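Local coordinates for PUA domain-containing protein (PDB 1ZS7), which is of unknown function but, as a PUA domain-containing protein, probably binds RNA and may act in translation initiation, at residues Tyr34-Pro39 with Trp91-Val96; Val95-Lys100 with Ala131-Glu136; Ala105-Ala110 with His170-Ala175. One frame throughout, in Å; residues are numbered along the deposited sequence.

Interaction 1 (Tyr34-Pro39 with Trp91-Val96); sequences YYTRIP and WLKGVV. With K (potassium ion), chain G; PO4 (phosphate ion), chain F.
P39 sets its CG over the face of the W91 six-membered ring, and W91 contributes the largest share of the surface buried between Y34-P39 and W91-V96. At its root, CB packs against R37 CB. A chi1 of 61° then turns the indole toward P39 and Y35; CG, CD1 and NE1 lie along CB of P39, and NE1 donates onward to the carbonyl of G88. P39 CG stands 3.7 Å from the centroid of the W91 six-membered ring and only 4° off the normal, a clear CH-pi contact. The ring's edge meets a polar atom instead: W91 CE3 lies 3.2 Å from R37 O, near the indole plane. At the far rim, W91 CZ3 sits 3.3 Å from Y35 CD1, the two aromatic planes inclined at 43°, while L92 CD2 rests against the opposite face from P39. The contact ties the loop after helix 21-31 to the chain leading into strand 94-98 of the PUA domain's mixed sheet. T36 N lies 2.9 Å and R37 N 3.4 Å from W91 O, both weak bonds, the first of them bent. A water links Y34 O to K93 N. K93 extends past Y34 O to give NZ to a phosphate and to P33 O, whereas I38 turns its carbonyl to a potassium ion also bound by F40 O.

Interaction 2 (Val95-Lys100 with Ala131-Glu136); sequences VVLVDK and AALYHE. With PO4 (phosphate ion), chain C.
A chi1 of 175° swings the Y134 ring away from its own backbone N and alongside K100, while a chi1 of 78° at H135 brings the imidazole edge up to V98 O and D99 CA. Y134 CE1 thereby lies 3.6 Å from K100 CA, and the hydroxyl runs alongside CG and CD of the lysine, the two side chains pointing the same way. V98 O lies in the plane of both rings, at their edges; it also accepts a bond from H135 N at 3.0 Å, in the carbonyl plane. Behind these rings, strands 94-98 and 129-134 run parallel as neighbours in the mixed sheet of the PUA domain, their short axes at 32°. V96 is gripped through N to A131 O at 2.8 Å and through O by L133 N, both nearly straight, and V98 N closes on L133 O. On one face V95 CG1 meets L133 CD2 at 3.8 Å, nearly at right angles, and L97 CD2 lies against L133 CB. The other face joins V98 CG1 to A132 CB, covered by helix 100-107. D99 is the N-cap of that helix, its OD1 taken by A102 N. A phosphate, probably from the crystallisation liquor, has one oxygen, O2, held by K100 N at 2.9 Å and by H135 NE2 at 3.1 Å. The helix dipole would probably add to the hold of these two N-H groups, which is consistent with a small anion site at the start of the helix.

Interaction 3 (Ala105-Ala110 with His170-Ala175); sequences ALAKGA and HRLGDA
R171 lies along the end of helix 100-107 and has the most surface buried here, followed by A107 and L172. Its chain turns at chi1 (58°) and bends again at chi2 (89°), which takes CB, CG and CD all close to L106 O, with R171 CD 3.5 Å from that oxygen. Beyond the bend the guanidinium lies over the last turn: R171 NE is 3.3 Å from G109 CA, and one face of the group is covered by K108 O and G109 N, the opposite face by D174 N. R171 NH1 lies beside two carbonyl oxygens: it donates to L172 O, slightly out of the guanidinium plane, and R171 NH1 is also 2.9 Å from A107 O. A107 O and L172 O stand only 3.2 Å from each other, so the positive group beside them probably eases their mutual repulsion. Cutting R171 back to an alanine would probably leave the L172 and A107 carbonyls facing each other without a cation and open a gap beside G109. The helix ends here in a Schellman motif, with G109 at positive phi, G109 N bonded to L106 O and A110 N to A105 O. Across the contact, R171 to D174 form a type II turn, in which D174 OD2 takes R171 N at 3.0 Å and ND1 of H170 from the same face of its carboxylate. The contact thus sets the C-terminal end of helix 100-107 against the corner where strand 164-171, paired with strand 140-146, passes into helix 175-187, whose first turn D174 caps through W177 N.

All three contacts reach the mixed sheet of the PUA domain. Interactions 1 and 2 share V95 and V96 on strand 94-98, their centres about 15 Å apart, and touch where L92 packs on A131. Interactions 2 and 3 lie about 13 Å apart between centres and meet through A132 and L106, as strand 94-98 leads directly into helix 100-107. Interactions 1 and 3 do not touch; their centres are about 20 Å apart, on opposite sides of the chain's centre. In sequence, interaction 1 closes before interaction 3 opens, whereas 2 and 3 interleave. One strand-helix unit is therefore joined to the distant loop 34-39, to the neighbouring strand and to the turn before the C-terminal helix.

Interaction 1 (Tyr34-Pro39 with Trp91-Val96)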
# COMPACT_ATOMS: atom_id res chain seq x y z
N TYR A 34 -3.87 -8.23 10.13
CA TYR A 34 -4.13 -6.90 9.55
C TYR A 34 -4.97 -6.86 8.28
O TYR A 34 -5.36 -5.78 7.81
CB TYR A 34 -2.81 -6.16 9.33
CG TYR A 34 -2.06 -6.05 10.62
CD1 TYR A 34 -2.61 -5.37 11.71
CD2 TYR A 34 -0.83 -6.68 10.77
CE1 TYR A 34 -1.93 -5.31 12.93
CE2 TYR A 34 -0.15 -6.62 11.97
CZ TYR A 34 -0.70 -5.92 13.04
OH TYR A 34 -0.01 -5.86 14.24
N TYR A 35 -5.26 -8.05 7.74
CA TYR A 35 -5.95 -8.17 6.45
C TYR A 35 -7.02 -9.24 6.59
O TYR A 35 -6.91 -10.12 7.43
CB TYR A 35 -4.93 -8.50 5.33
CG TYR A 35 -3.84 -7.42 5.25
CD1 TYR A 35 -4.12 -6.18 4.68
CD2 TYR A 35 -2.58 -7.62 5.82
CE1 TYR A 35 -3.17 -5.15 4.66
CE2 TYR A 35 -1.61 -6.60 5.80
CZ TYR A 35 -1.91 -5.38 5.21
OH TYR A 35 -0.97 -4.38 5.19
N THR A 36 -8.08 -9.11 5.79
CA THR A 36 -9.13 -10.11 5.73
C THR A 36 -8.55 -11.44 5.26
O THR A 36 -8.85 -12.47 5.85
CB THR A 36 -10.26 -9.69 4.78
OG1 THR A 36 -10.76 -8.42 5.20
CG2 THR A 36 -11.40 -10.73 4.80
N ARG A 37 -7.73 -11.38 4.21
CA ARG A 37 -7.09 -12.56 3.63
C ARG A 37 -5.68 -12.19 3.23
O ARG A 37 -5.41 -11.05 2.89
CB ARG A 37 -7.83 -13.02 2.36
CG ARG A 37 -9.19 -13.62 2.59
CD ARG A 37 -9.80 -14.09 1.25
NE ARG A 37 -9.96 -13.01 0.26
CZ ARG A 37 -10.93 -12.11 0.26
NH1 ARG A 37 -11.88 -12.11 1.20
NH2 ARG A 37 -10.97 -11.19 -0.70
N ILE A 38 -4.79 -13.16 3.24
CA ILE A 38 -3.47 -12.99 2.64
C ILE A 38 -3.72 -13.22 1.13
O ILE A 38 -4.31 -14.23 0.77
CB ILE A 38 -2.44 -13.96 3.28
CG1 ILE A 38 -2.09 -13.40 4.69
CG2 ILE A 38 -1.21 -14.14 2.38
CD1 ILE A 38 -1.41 -14.32 5.64
N PRO A 39 -3.36 -12.25 0.27
CA PRO A 39 -3.83 -12.30 -1.13
C PRO A 39 -3.19 -13.33 -2.05
O PRO A 39 -3.81 -13.70 -3.07
CB PRO A 39 -3.49 -10.90 -1.67
CG PRO A 39 -2.30 -10.46 -0.84
CD PRO A 39 -2.58 -11.04 0.55
N TRP A 91 -9.23 -8.09 -0.33
CA TRP A 91 -8.56 -8.76 0.78
C TRP A 91 -8.20 -7.79 1.92
O TRP A 91 -7.84 -8.23 3.01
CB TRP A 91 -7.32 -9.49 0.26
CG TRP A 91 -6.30 -8.57 -0.38
CD1 TRP A 91 -6.31 -8.06 -1.66
CD2 TRP A 91 -5.11 -8.08 0.24
NE1 TRP A 91 -5.19 -7.28 -1.87
CE2 TRP A 91 -4.45 -7.27 -0.71
CE3 TRP A 91 -4.54 -8.25 1.51
CZ2 TRP A 91 -3.24 -6.63 -0.43
CZ3 TRP A 91 -3.33 -7.62 1.79
CH2 TRP A 91 -2.69 -6.82 0.82
N LEU A 92 -8.28 -6.49 1.67
CA LEU A 92 -8.08 -5.49 2.71
C LEU A 92 -9.30 -5.46 3.64
O LEU A 92 -10.39 -5.82 3.23
CB LEU A 92 -7.90 -4.10 2.07
CG LEU A 92 -6.79 -3.91 1.02
CD1 LEU A 92 -6.78 -2.47 0.54
CD2 LEU A 92 -5.41 -4.32 1.56
N LYS A 93 -9.12 -5.00 4.88
CA LYS A 93 -10.24 -4.87 5.79
C LYS A 93 -11.22 -3.79 5.31
O LYS A 93 -12.42 -3.91 5.51
CB LYS A 93 -9.78 -4.60 7.22
CG LYS A 93 -9.05 -5.80 7.82
CD LYS A 93 -8.86 -5.66 9.34
CE LYS A 93 -8.34 -7.00 9.89
NZ LYS A 93 -8.28 -6.95 11.38
N GLY A 94 -10.69 -2.78 4.63
CA GLY A 94 -11.56 -1.75 4.11
C GLY A 94 -10.95 -0.94 3.00
O GLY A 94 -9.73 -0.93 2.79
N VAL A 95 -11.84 -0.25 2.30
CA VAL A 95 -11.50 0.69 1.26
C VAL A 95 -12.30 1.96 1.51
O VAL A 95 -13.43 1.90 2.01
CB VAL A 95 -11.79 0.05 -0.12
CG1 VAL A 95 -12.13 1.08 -1.20
CG2 VAL A 95 -10.55 -0.82 -0.51
N VAL A 96 -11.69 3.10 1.25
CA VAL A 96 -12.38 4.38 1.35
C VAL A 96 -12.40 4.97 -0.05
O VAL A 96 -11.36 5.04 -0.71
CB VAL A 96 -11.66 5.31 2.36
CG1 VAL A 96 -12.30 6.71 2.38
CG2 VAL A 96 -11.71 4.69 3.79
K K G . -4.34 -16.63 -0.10
P PO4 F . -11.40 -5.36 12.78
O1 PO4 F . -10.16 -4.50 12.82
O2 PO4 F . -11.16 -6.56 11.88
O3 PO4 F . -11.71 -5.83 14.19
O4 PO4 F . -12.59 -4.57 12.27
O HOH W 1 -6.59 -4.36 5.71
O HOH W 2 -12.43 -7.45 2.97

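Interaction 2 (Val95-Lys100 with Ala131-Glu136)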
# COMPACT_ATOMS: atom_id res chain seq x y z
N VAL A 95 -11.84 -0.25 2.30
CA VAL A 95 -11.50 0.69 1.26
C VAL A 95 -12.30 1.96 1.51
O VAL A 95 -13.43 1.90 2.01
CB VAL A 95 -11.79 0.05 -0.12
CG1 VAL A 95 -12.13 1.08 -1.20
CG2 VAL A 95 -10.55 -0.82 -0.51
N VAL A 96 -11.69 3.10 1.25
CA VAL A 96 -12.38 4.38 1.35
C VAL A 96 -12.40 4.97 -0.05
O VAL A 96 -11.36 5.04 -0.71
CB VAL A 96 -11.66 5.31 2.36
CG1 VAL A 96 -12.30 6.71 2.38
CG2 VAL A 96 -11.71 4.69 3.79
N LEU A 97 -13.59 5.37 -0.51
CA LEU A 97 -13.75 5.97 -1.84
C LEU A 97 -13.67 7.49 -1.70
O LEU A 97 -14.27 8.07 -0.78
CB LEU A 97 -15.11 5.57 -2.44
CG LEU A 97 -15.37 4.06 -2.57
CD1 LEU A 97 -16.72 3.82 -3.22
CD2 LEU A 97 -14.24 3.42 -3.34
N VAL A 98 -12.93 8.14 -2.59
CA VAL A 98 -12.68 9.57 -2.44
C VAL A 98 -13.07 10.35 -3.69
O VAL A 98 -13.13 9.79 -4.80
CB VAL A 98 -11.19 9.88 -2.06
CG1 VAL A 98 -10.72 9.01 -0.91
CG2 VAL A 98 -10.24 9.70 -3.28
N ASP A 99 -13.30 11.64 -3.51
CA ASP A 99 -13.68 12.50 -4.64
C ASP A 99 -12.45 12.91 -5.48
O ASP A 99 -11.32 12.56 -5.13
CB ASP A 99 -14.52 13.71 -4.21
CG ASP A 99 -13.80 14.68 -3.25
OD1 ASP A 99 -12.55 14.77 -3.20
OD2 ASP A 99 -14.54 15.39 -2.51
N LYS A 100 -12.68 13.62 -6.58
CA LYS A 100 -11.60 13.93 -7.53
C LYS A 100 -10.52 14.78 -6.88
O LYS A 100 -9.32 14.49 -7.04
CB LYS A 100 -12.14 14.61 -8.79
CG LYS A 100 -11.07 14.71 -9.89
CD LYS A 100 -11.66 15.19 -11.20
CE LYS A 100 -11.99 16.66 -11.15
NZ LYS A 100 -12.85 17.03 -12.33
N ALA A 131 -7.15 1.13 1.93
CA ALA A 131 -6.72 1.83 0.73
C ALA A 131 -7.77 2.88 0.37
O ALA A 131 -8.96 2.70 0.64
CB ALA A 131 -6.54 0.86 -0.43
N ALA A 132 -7.31 3.97 -0.22
CA ALA A 132 -8.15 5.02 -0.74
C ALA A 132 -8.16 4.92 -2.27
O ALA A 132 -7.10 4.90 -2.92
CB ALA A 132 -7.63 6.38 -0.31
N LEU A 133 -9.38 4.86 -2.81
CA LEU A 133 -9.63 4.71 -4.25
C LEU A 133 -10.42 5.90 -4.77
O LEU A 133 -11.41 6.33 -4.13
CB LEU A 133 -10.46 3.45 -4.52
CG LEU A 133 -9.76 2.07 -4.58
CD1 LEU A 133 -8.85 1.77 -3.41
CD2 LEU A 133 -10.84 0.98 -4.77
N TYR A 134 -10.01 6.40 -5.93
CA TYR A 134 -10.79 7.44 -6.60
C TYR A 134 -12.13 6.79 -6.95
O TYR A 134 -12.14 5.72 -7.55
CB TYR A 134 -10.06 7.91 -7.85
CG TYR A 134 -10.81 8.91 -8.68
CD1 TYR A 134 -11.71 9.83 -8.10
CD2 TYR A 134 -10.61 8.96 -10.07
CE1 TYR A 134 -12.41 10.74 -8.89
CE2 TYR A 134 -11.28 9.87 -10.85
CZ TYR A 134 -12.17 10.77 -10.26
OH TYR A 134 -12.85 11.68 -11.04
N HIS A 135 -13.23 7.42 -6.56
CA HIS A 135 -14.55 6.76 -6.69
C HIS A 135 -14.93 6.44 -8.14
O HIS A 135 -15.54 5.40 -8.41
CB HIS A 135 -15.65 7.57 -6.01
CG HIS A 135 -16.13 8.76 -6.79
ND1 HIS A 135 -17.20 8.70 -7.66
CD2 HIS A 135 -15.66 10.03 -6.85
CE1 HIS A 135 -17.38 9.89 -8.21
NE2 HIS A 135 -16.46 10.71 -7.74
N GLU A 136 -14.56 7.33 -9.07
CA GLU A 136 -15.06 7.24 -10.44
C GLU A 136 -14.49 6.04 -11.20
O GLU A 136 -15.21 5.37 -11.94
CB GLU A 136 -14.81 8.55 -11.19
CG GLU A 136 -15.46 8.65 -12.57
CD GLU A 136 -16.99 8.57 -12.54
OE1 GLU A 136 -17.62 8.77 -11.47
OE2 GLU A 136 -17.56 8.31 -13.62
P PO4 C . -16.34 14.83 -7.59
O1 PO4 C . -17.76 14.36 -7.38
O2 PO4 C . -15.40 13.64 -7.63
O3 PO4 C . -16.25 15.60 -8.90
O4 PO4 C . -15.98 15.75 -6.46

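Interaction 3 (Ala105-Ala110 with His170-Ala175)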
# COMPACT_ATOMS: atom_id res chain seq x y z
N ALA A 105 -5.05 15.27 -4.47
CA ALA A 105 -4.28 15.62 -3.28
C ALA A 105 -3.47 14.42 -2.76
O ALA A 105 -2.31 14.57 -2.38
CB ALA A 105 -5.20 16.13 -2.19
N LEU A 106 -4.09 13.25 -2.74
CA LEU A 106 -3.44 12.02 -2.29
C LEU A 106 -2.30 11.62 -3.20
O LEU A 106 -1.24 11.21 -2.71
CB LEU A 106 -4.46 10.88 -2.20
CG LEU A 106 -5.16 10.64 -0.85
CD1 LEU A 106 -5.58 11.91 -0.10
CD2 LEU A 106 -6.36 9.72 -1.05
N ALA A 107 -2.51 11.78 -4.50
CA ALA A 107 -1.46 11.54 -5.51
C ALA A 107 -0.29 12.53 -5.37
O ALA A 107 0.80 12.30 -5.87
CB ALA A 107 -2.08 11.59 -6.97
N LYS A 108 -0.54 13.65 -4.71
CA LYS A 108 0.53 14.61 -4.42
C LYS A 108 1.21 14.32 -3.08
O LYS A 108 2.24 14.91 -2.79
CB LYS A 108 0.01 16.04 -4.50
CG LYS A 108 -0.32 16.45 -5.92
CD LYS A 108 -1.30 17.63 -6.02
CE LYS A 108 -0.73 18.94 -5.48
NZ LYS A 108 -1.67 20.09 -5.76
N GLY A 109 0.66 13.43 -2.28
CA GLY A 109 1.24 13.07 -0.98
C GLY A 109 0.48 13.48 0.27
O GLY A 109 0.98 13.29 1.39
N ALA A 110 -0.73 14.03 0.12
CA ALA A 110 -1.51 14.43 1.31
C ALA A 110 -2.13 13.26 2.07
O ALA A 110 -2.39 12.19 1.49
CB ALA A 110 -2.60 15.44 0.95
N HIS A 170 1.68 5.03 2.00
CA HIS A 170 2.27 4.88 0.65
C HIS A 170 1.24 5.43 -0.32
O HIS A 170 0.03 5.19 -0.17
CB HIS A 170 2.59 3.41 0.41
CG HIS A 170 2.78 3.01 -1.03
ND1 HIS A 170 3.83 3.46 -1.81
CD2 HIS A 170 2.11 2.11 -1.79
CE1 HIS A 170 3.76 2.89 -3.01
NE2 HIS A 170 2.74 2.05 -3.01
N ARG A 171 1.72 6.16 -1.32
CA ARG A 171 0.84 6.75 -2.32
C ARG A 171 1.42 6.77 -3.72
O ARG A 171 2.66 6.68 -3.92
CB ARG A 171 0.40 8.16 -1.89
CG ARG A 171 1.55 9.15 -1.63
CD ARG A 171 1.98 9.91 -2.88
NE ARG A 171 3.11 10.82 -2.58
CZ ARG A 171 3.75 11.53 -3.51
NH1 ARG A 171 3.39 11.45 -4.78
NH2 ARG A 171 4.77 12.31 -3.17
N LEU A 172 0.52 6.93 -4.68
CA LEU A 172 0.86 7.00 -6.09
C LEU A 172 1.91 8.07 -6.36
O LEU A 172 1.71 9.24 -6.05
CB LEU A 172 -0.41 7.33 -6.87
CG LEU A 172 -0.50 7.13 -8.37
CD1 LEU A 172 -0.30 5.65 -8.74
CD2 LEU A 172 -1.89 7.61 -8.78
N GLY A 173 3.05 7.64 -6.90
CA GLY A 173 4.12 8.57 -7.26
C GLY A 173 5.10 8.90 -6.15
O GLY A 173 5.99 9.70 -6.36
N ASP A 174 4.96 8.29 -4.97
CA ASP A 174 6.01 8.42 -3.96
C ASP A 174 7.30 7.63 -4.34
O ASP A 174 7.36 6.95 -5.39
CB ASP A 174 5.51 8.20 -2.50
CG ASP A 174 5.28 6.73 -2.12
OD1 ASP A 174 5.72 5.80 -2.82
OD2 ASP A 174 4.65 6.50 -1.05
N ALA A 175 8.35 7.79 -3.54
CA ALA A 175 9.63 7.19 -3.91
C ALA A 175 9.53 5.65 -4.00
O ALA A 175 10.06 5.04 -4.94
CB ALA A 175 10.73 7.62 -2.94